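Local coordinates for protein beta-1,3-glucosyltransferase (Paecilomyces sp. J18, PDB 5JVV) that is a fungal carbohydrate-active enzyme, probably of the GH16-like type, built on a sandwich of curved beta-sheets, at residues G122-L133 with A163-Y174. Residues are numbered along the deposited sequence; the frame is centred on the assembly and turned at random.
Sequences GVNTQSQNTMVL and AGCVVQGTPGSY
Tyr174 pushes its ring into the loop formed by Gly122 to Asn129: with CG anti to its own N (chi1 179°), the ring runs from CB, beside Asn129 N, toward Gly122. One ring edge meets a carbonyl, CD2 lying 3.2 Å from Gln126 O, and Gln126 CG sits above one face, near the ring's periphery. Gly122 has no side chain to block the ring, which lets Tyr174 CZ come to 3.5 Å of Gly122 CA. The hydroxyl donates to a water that in turn donates to Asn124 O, tying the ring to the type II' turn Val123–Gln126.

The Asn129 and Tyr174 side chains cross at about a right angle with near-parallel planes (11°); the amide is set by OD1 accepting from Glu121 N and ND2 donating to Ile119 O. Asn129 N gives a straight bond to Ser173 OG (3.0 Å). That hydroxyl spends its proton on Thr170 O at 2.6 Å, across the type II turn Thr170–Ser173.

Gln128 reaches across to 163-174, where NE2 bonds Gly169 O at 2.8 Å in the carbonyl plane and also donates to a water shared with Gln168 OE1. A second water links Gln168 NE2 to Gln128 O.

Beyond this loop, 130-134 and 165-168 form an antiparallel strand pair in a mixed sheet of the probable GH16-type sandwich. Met131 and Val167 are a hydrogen-bonded pair; the turn about Met131's last torsion (-75°) brings CE to Val167 CG1 (3.8 Å). Leu133 CB touches Cys165 SG at 3.6 Å on that same face. On the opposite face the isopropyl groups of Val132 and Val166 run alongside each other, Val166 CG2 4.0 Å from Val132 CG1.

Cys165 is disulfide-bonded to Cys156, and Phe226 of strand 224-226 packs on the Met131, Leu133, Cys165 and Val167 face. Strand 116-121 flanks 130-134 through backbone hydrogen bonds of Thr130 with Glu121 and Val132 with Asp118; Val123 touches Trp251 of helix 249-255.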
# COMPACT_ATOMS: atom_id res chain seq x y z
N GLY A 122 -4.49 3.91 -2.30
CA GLY A 122 -5.43 5.00 -2.44
C GLY A 122 -4.75 6.17 -3.10
O GLY A 122 -3.54 6.14 -3.30
N VAL A 123 -5.53 7.20 -3.41
CA VAL A 123 -4.99 8.40 -4.05
C VAL A 123 -5.61 9.64 -3.46
O VAL A 123 -6.76 9.62 -2.99
CB VAL A 123 -5.24 8.39 -5.58
CG1 VAL A 123 -4.51 7.24 -6.24
CG2 VAL A 123 -6.76 8.30 -5.88
N ASN A 124 -4.84 10.72 -3.50
CA ASN A 124 -5.33 12.04 -3.14
C ASN A 124 -5.98 12.04 -1.76
O ASN A 124 -5.41 11.48 -0.83
CB ASN A 124 -6.24 12.54 -4.26
CG ASN A 124 -5.52 12.58 -5.59
OD1 ASN A 124 -4.36 13.03 -5.65
ND2 ASN A 124 -6.15 12.08 -6.64
N THR A 125 -7.16 12.63 -1.62
CA THR A 125 -7.76 12.79 -0.29
C THR A 125 -8.69 11.64 0.11
O THR A 125 -9.56 11.82 0.98
CB THR A 125 -8.51 14.11 -0.20
OG1 THR A 125 -9.50 14.16 -1.23
CG2 THR A 125 -7.55 15.29 -0.37
N GLN A 126 -8.50 10.48 -0.51
CA GLN A 126 -9.25 9.27 -0.17
C GLN A 126 -9.23 9.02 1.34
O GLN A 126 -8.23 9.29 2.00
CB GLN A 126 -8.60 8.10 -0.89
CG GLN A 126 -9.35 6.81 -0.84
CD GLN A 126 -8.78 5.81 -1.82
OE1 GLN A 126 -8.40 6.17 -2.94
NE2 GLN A 126 -8.71 4.56 -1.40
N SER A 127 -10.32 8.49 1.88
CA SER A 127 -10.43 8.29 3.32
C SER A 127 -10.63 6.83 3.74
O SER A 127 -10.47 6.50 4.92
CB SER A 127 -11.56 9.15 3.90
OG SER A 127 -12.78 8.85 3.26
N GLN A 128 -11.01 5.98 2.79
CA GLN A 128 -11.21 4.56 3.08
C GLN A 128 -10.31 3.74 2.16
O GLN A 128 -10.13 4.09 1.00
CB GLN A 128 -12.69 4.17 2.90
CG GLN A 128 -13.63 4.86 3.89
CD GLN A 128 -15.11 4.60 3.62
OE1 GLN A 128 -15.91 5.54 3.56
NE2 GLN A 128 -15.48 3.34 3.47
N ASN A 129 -9.74 2.66 2.68
CA ASN A 129 -8.80 1.86 1.88
C ASN A 129 -9.46 1.22 0.67
O ASN A 129 -10.64 0.90 0.70
CB ASN A 129 -8.18 0.76 2.75
CG ASN A 129 -7.03 0.04 2.06
OD1 ASN A 129 -6.31 0.62 1.25
ND2 ASN A 129 -6.85 -1.24 2.39
N THR A 130 -8.68 1.06 -0.40
CA THR A 130 -9.14 0.23 -1.51
C THR A 130 -8.18 -0.92 -1.70
O THR A 130 -7.01 -0.76 -2.02
CB THR A 130 -9.36 1.00 -2.84
OG1 THR A 130 -8.19 1.75 -3.17
CG2 THR A 130 -10.55 1.93 -2.72
N MET A 131 -8.71 -2.12 -1.46
CA MET A 131 -7.97 -3.35 -1.66
C MET A 131 -8.26 -3.81 -3.08
O MET A 131 -9.41 -3.82 -3.50
CB MET A 131 -8.44 -4.42 -0.67
CG MET A 131 -8.15 -4.05 0.79
SD MET A 131 -9.12 -5.01 1.96
CE MET A 131 -10.72 -4.22 1.75
N VAL A 132 -7.22 -4.17 -3.83
CA VAL A 132 -7.39 -4.54 -5.23
C VAL A 132 -6.56 -5.77 -5.57
O VAL A 132 -5.40 -5.85 -5.17
CB VAL A 132 -6.92 -3.40 -6.18
CG1 VAL A 132 -7.33 -3.71 -7.63
CG2 VAL A 132 -7.48 -2.05 -5.76
N LEU A 133 -7.14 -6.72 -6.30
CA LEU A 133 -6.33 -7.74 -6.95
C LEU A 133 -6.44 -7.59 -8.46
O LEU A 133 -7.48 -7.19 -8.97
CB LEU A 133 -6.78 -9.15 -6.55
CG LEU A 133 -6.04 -9.83 -5.40
CD1 LEU A 133 -6.11 -9.03 -4.10
CD2 LEU A 133 -6.58 -11.25 -5.17
N ALA A 163 -9.62 -2.23 -14.06
CA ALA A 163 -9.95 -1.94 -12.67
C ALA A 163 -9.48 -3.03 -11.71
O ALA A 163 -9.10 -2.74 -10.58
CB ALA A 163 -11.45 -1.72 -12.52
N GLY A 164 -9.52 -4.28 -12.17
CA GLY A 164 -9.27 -5.40 -11.28
C GLY A 164 -10.46 -5.58 -10.35
O GLY A 164 -11.49 -4.93 -10.53
N CYS A 165 -10.35 -6.49 -9.38
CA CYS A 165 -11.42 -6.66 -8.40
C CYS A 165 -11.11 -5.84 -7.16
O CYS A 165 -10.04 -5.98 -6.55
CB CYS A 165 -11.66 -8.14 -8.07
SG CYS A 165 -10.18 -9.06 -7.59
N VAL A 166 -12.05 -4.97 -6.80
CA VAL A 166 -11.81 -3.93 -5.82
C VAL A 166 -12.79 -4.07 -4.68
O VAL A 166 -13.99 -4.22 -4.90
CB VAL A 166 -12.02 -2.54 -6.47
CG1 VAL A 166 -11.90 -1.45 -5.43
CG2 VAL A 166 -11.05 -2.34 -7.63
N VAL A 167 -12.28 -4.03 -3.45
CA VAL A 167 -13.12 -4.00 -2.26
C VAL A 167 -12.77 -2.75 -1.45
O VAL A 167 -11.60 -2.51 -1.10
CB VAL A 167 -12.92 -5.26 -1.38
CG1 VAL A 167 -13.81 -5.21 -0.13
CG2 VAL A 167 -13.21 -6.52 -2.18
N GLN A 168 -13.78 -1.93 -1.17
CA GLN A 168 -13.58 -0.73 -0.37
C GLN A 168 -13.59 -1.07 1.12
O GLN A 168 -14.51 -1.74 1.61
CB GLN A 168 -14.68 0.30 -0.67
CG GLN A 168 -14.64 1.51 0.26
CD GLN A 168 -15.73 2.53 -0.03
OE1 GLN A 168 -16.91 2.27 0.18
NE2 GLN A 168 -15.33 3.70 -0.52
N GLY A 169 -12.57 -0.61 1.84
CA GLY A 169 -12.47 -0.84 3.27
C GLY A 169 -13.41 0.03 4.08
O GLY A 169 -14.08 0.91 3.54
N THR A 170 -13.46 -0.22 5.38
CA THR A 170 -14.38 0.48 6.27
C THR A 170 -13.77 1.81 6.77
O THR A 170 -12.59 2.07 6.54
CB THR A 170 -14.77 -0.44 7.44
OG1 THR A 170 -13.59 -1.07 7.96
CG2 THR A 170 -15.73 -1.52 6.96
N PRO A 171 -14.59 2.67 7.41
CA PRO A 171 -14.03 3.92 7.94
C PRO A 171 -12.82 3.74 8.86
O PRO A 171 -12.79 2.82 9.68
CB PRO A 171 -15.20 4.50 8.74
CG PRO A 171 -16.40 4.03 8.00
CD PRO A 171 -16.06 2.67 7.45
N GLY A 172 -11.85 4.63 8.70
CA GLY A 172 -10.66 4.60 9.53
C GLY A 172 -9.55 3.72 8.98
O GLY A 172 -8.49 3.59 9.60
N SER A 173 -9.78 3.14 7.80
CA SER A 173 -8.85 2.14 7.27
C SER A 173 -7.75 2.72 6.38
O SER A 173 -6.89 1.97 5.90
CB SER A 173 -9.60 1.04 6.54
OG SER A 173 -10.33 1.54 5.43
N TYR A 174 -7.77 4.04 6.16
CA TYR A 174 -6.82 4.65 5.24
C TYR A 174 -6.49 6.10 5.59
O TYR A 174 -7.33 6.82 6.14
CB TYR A 174 -7.37 4.56 3.80
CG TYR A 174 -6.50 5.19 2.72
CD1 TYR A 174 -5.65 4.41 1.96
CD2 TYR A 174 -6.55 6.56 2.46
CE1 TYR A 174 -4.85 4.97 0.97
CE2 TYR A 174 -5.75 7.14 1.48
CZ TYR A 174 -4.90 6.33 0.74
OH TYR A 174 -4.11 6.88 -0.24
O HOH W 1 -3.62 9.58 -0.07
O HOH W 2 -12.66 6.93 6.92
O HOH W 3 -12.53 4.52 -0.67
O HOH W 4 -17.74 1.63 3.26